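Local coordinates for protein thermostable carboxypeptidase 1 (PDB 1KA2) that removes amino acids one at a time from the C-terminus of peptides with broad specificity, as a cobalt-dependent metallocarboxypeptidase of the M32 family, at residues A[274-279]-A[463-468]. Sequence-based numbering, arbitrary orientation.
Sequences ALYELQ and KIHRWG
The side-chain amide nitrogen of Q279 is taken up by two acceptors: ND1 of H465, 2.9 Å from Q279 NE2 along a nearly straight N-H, and the backbone carbonyl of K457. ND1 lies in the amide plane of Q279, while that amide nitrogen sits slightly out of the imidazole plane; amide and ring are turned 65° apart. With ND1 accepting, the proton of H465 is probably on NE2, which bonds to OE1 of Q301, so both ring nitrogens are paired. One face of the imidazole lies over the backbone of Y276, whose CA is 3.6 Å from the ring centroid and almost on its normal, a CH-pi contact. The Y276 ring, its CG anti to the backbone N (chi1 -174°), runs on beyond the imidazole; the two planes are within 19° of parallel but slid apart, with CD1 of Y276 approaching CD2 of H465 to 3.4 Å. L275 meets CE1 of H465 with CG and with CD2, each at 3.9 Å, the latter at the ring edge, in its plane. Q279 directly follows helix 261-278, which carries the HEXXH motif of this metallopeptidase, and H465 thus joins the end of that helix to helix 454-465 and, through Q301, to helix 295-309 with its metal ligand E299. An alanine in place of H465 would probably leave OE1 of Q301 and one N-H of Q279 without their mates and open a gap over Y276. Farther out, Y276 OH donates to a water 2.7 Å away in the plane of its ring, and that water donates to I464 O and G468 O, while V293 N also bonds to the hydroxyl.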
loop_
_atom_site.group_PDB
_atom_site.type_symbol
_atom_site.label_atom_id
_atom_site.label_comp_id
_atom_site.label_asym_id
_atom_site.label_seq_id
_atom_site.Cartn_x
_atom_site.Cartn_y
_atom_site.Cartn_z
ATOM N N ALA A 274 1.586 16.528 -8.741
ATOM C CA ALA A 274 0.638 15.503 -9.181
ATOM C C ALA A 274 0.080 15.696 -10.589
ATOM O O ALA A 274 0.104 14.763 -11.399
ATOM C CB ALA A 274 -0.506 15.401 -8.171
ATOM N N LEU A 275 -0.418 16.899 -10.883
ATOM C CA LEU A 275 -0.991 17.198 -12.201
ATOM C C LEU A 275 0.003 16.766 -13.261
ATOM O O LEU A 275 -0.353 16.158 -14.274
ATOM C CB LEU A 275 -1.282 18.699 -12.345
ATOM C CG LEU A 275 -1.858 19.138 -13.704
ATOM C CD1 LEU A 275 -3.276 18.604 -13.845
ATOM C CD2 LEU A 275 -1.868 20.647 -13.813
ATOM N N TYR A 276 1.263 17.078 -13.002
ATOM C CA TYR A 276 2.361 16.731 -13.890
ATOM C C TYR A 276 2.374 15.224 -14.192
ATOM O O TYR A 276 2.407 14.796 -15.351
ATOM C CB TYR A 276 3.664 17.160 -13.219
ATOM C CG TYR A 276 4.923 17.024 -14.039
ATOM C CD1 TYR A 276 4.920 16.447 -15.313
ATOM C CD2 TYR A 276 6.126 17.513 -13.541
ATOM C CE1 TYR A 276 6.104 16.373 -16.070
ATOM C CE2 TYR A 276 7.296 17.446 -14.275
ATOM C CZ TYR A 276 7.293 16.881 -15.532
ATOM O OH TYR A 276 8.494 16.829 -16.222
ATOM N N GLU A 277 2.351 14.416 -13.145
ATOM C CA GLU A 277 2.369 12.972 -13.326
ATOM C C GLU A 277 1.037 12.492 -13.894
ATOM O O GLU A 277 0.973 11.536 -14.665
ATOM C CB GLU A 277 2.659 12.296 -11.992
ATOM C CG GLU A 277 4.065 12.531 -11.489
ATOM C CD GLU A 277 5.120 11.923 -12.402
ATOM O OE1 GLU A 277 4.823 10.894 -13.055
ATOM O OE2 GLU A 277 6.248 12.463 -12.457
ATOM N N LEU A 278 -0.021 13.185 -13.502
ATOM C CA LEU A 278 -1.372 12.885 -13.940
ATOM C C LEU A 278 -1.526 13.159 -15.434
ATOM O O LEU A 278 -2.186 12.403 -16.144
ATOM C CB LEU A 278 -2.352 13.753 -13.147
ATOM C CG LEU A 278 -3.508 13.081 -12.402
ATOM C CD1 LEU A 278 -3.067 11.774 -11.825
ATOM C CD2 LEU A 278 -4.018 14.009 -11.297
ATOM N N GLN A 279 -0.907 14.236 -15.913
ATOM C CA GLN A 279 -1.021 14.597 -17.322
ATOM C C GLN A 279 0.088 14.017 -18.182
ATOM O O GLN A 279 0.602 14.672 -19.083
ATOM C CB GLN A 279 -1.083 16.119 -17.466
ATOM C CG GLN A 279 -2.258 16.712 -16.692
ATOM C CD GLN A 279 -2.665 18.094 -17.163
ATOM O OE1 GLN A 279 -3.840 18.340 -17.428
ATOM N NE2 GLN A 279 -1.704 19.003 -17.257
ATOM N N LYS A 463 3.101 21.889 -23.163
ATOM C CA LYS A 463 4.455 22.418 -23.058
ATOM C C LYS A 463 5.421 21.552 -22.252
ATOM O O LYS A 463 6.552 21.322 -22.679
ATOM C CB LYS A 463 4.424 23.837 -22.472
ATOM C CG LYS A 463 3.734 24.878 -23.344
ATOM C CD LYS A 463 4.404 24.984 -24.704
ATOM C CE LYS A 463 3.990 26.245 -25.463
ATOM N NZ LYS A 463 2.559 26.239 -25.877
ATOM N N ILE A 464 4.973 21.049 -21.104
ATOM C CA ILE A 464 5.844 20.253 -20.234
ATOM C C ILE A 464 5.492 18.778 -19.997
ATOM O O ILE A 464 6.276 17.882 -20.313
ATOM C CB ILE A 464 5.942 20.897 -18.831
ATOM C CG1 ILE A 464 6.296 22.386 -18.939
ATOM C CG2 ILE A 464 6.965 20.152 -18.002
ATOM C CD1 ILE A 464 7.614 22.671 -19.624
ATOM N N HIS A 465 4.315 18.547 -19.424
ATOM C CA HIS A 465 3.840 17.213 -19.042
ATOM C C HIS A 465 3.875 16.027 -20.018
ATOM O O HIS A 465 4.545 15.027 -19.753
ATOM C CB HIS A 465 2.425 17.347 -18.470
ATOM C CG HIS A 465 2.314 18.365 -17.369
ATOM N ND1 HIS A 465 1.110 18.720 -16.800
ATOM C CD2 HIS A 465 3.262 19.094 -16.731
ATOM C CE1 HIS A 465 1.321 19.623 -15.856
ATOM N NE2 HIS A 465 2.617 19.867 -15.796
ATOM N N ARG A 466 3.150 16.122 -21.128
ATOM C CA ARG A 466 3.084 15.014 -22.078
ATOM C C ARG A 466 4.432 14.493 -22.534
ATOM O O ARG A 466 4.537 13.354 -22.984
ATOM C CB ARG A 466 2.265 15.406 -23.308
ATOM C CG ARG A 466 2.874 16.542 -24.125
ATOM C CD ARG A 466 2.140 16.715 -25.458
ATOM N NE ARG A 466 2.296 15.526 -26.292
ATOM C CZ ARG A 466 1.736 15.357 -27.486
ATOM N NH1 ARG A 466 0.966 16.304 -28.014
ATOM N NH2 ARG A 466 1.949 14.231 -28.154
ATOM N N TRP A 467 5.467 15.320 -22.418
ATOM C CA TRP A 467 6.793 14.919 -22.856
ATOM C C TRP A 467 7.501 13.941 -21.923
ATOM O O TRP A 467 8.485 13.310 -22.316
ATOM C CB TRP A 467 7.661 16.163 -23.089
ATOM C CG TRP A 467 7.033 17.099 -24.081
ATOM C CD1 TRP A 467 6.681 18.403 -23.875
ATOM C CD2 TRP A 467 6.591 16.770 -25.406
ATOM N NE1 TRP A 467 6.038 18.899 -24.983
ATOM C CE2 TRP A 467 5.971 17.917 -25.936
ATOM C CE3 TRP A 467 6.656 15.613 -26.191
ATOM C CZ2 TRP A 467 5.416 17.945 -27.222
ATOM C CZ3 TRP A 467 6.102 15.640 -27.475
ATOM C CH2 TRP A 467 5.490 16.801 -27.973
ATOM N N GLY A 468 6.997 13.794 -20.701
ATOM C CA GLY A 468 7.633 12.879 -19.766
ATOM C C GLY A 468 9.146 13.037 -19.744
ATOM O O GLY A 468 9.653 14.156 -19.613
HETATM O O HOH W 1 8.314 16.374 -18.882
#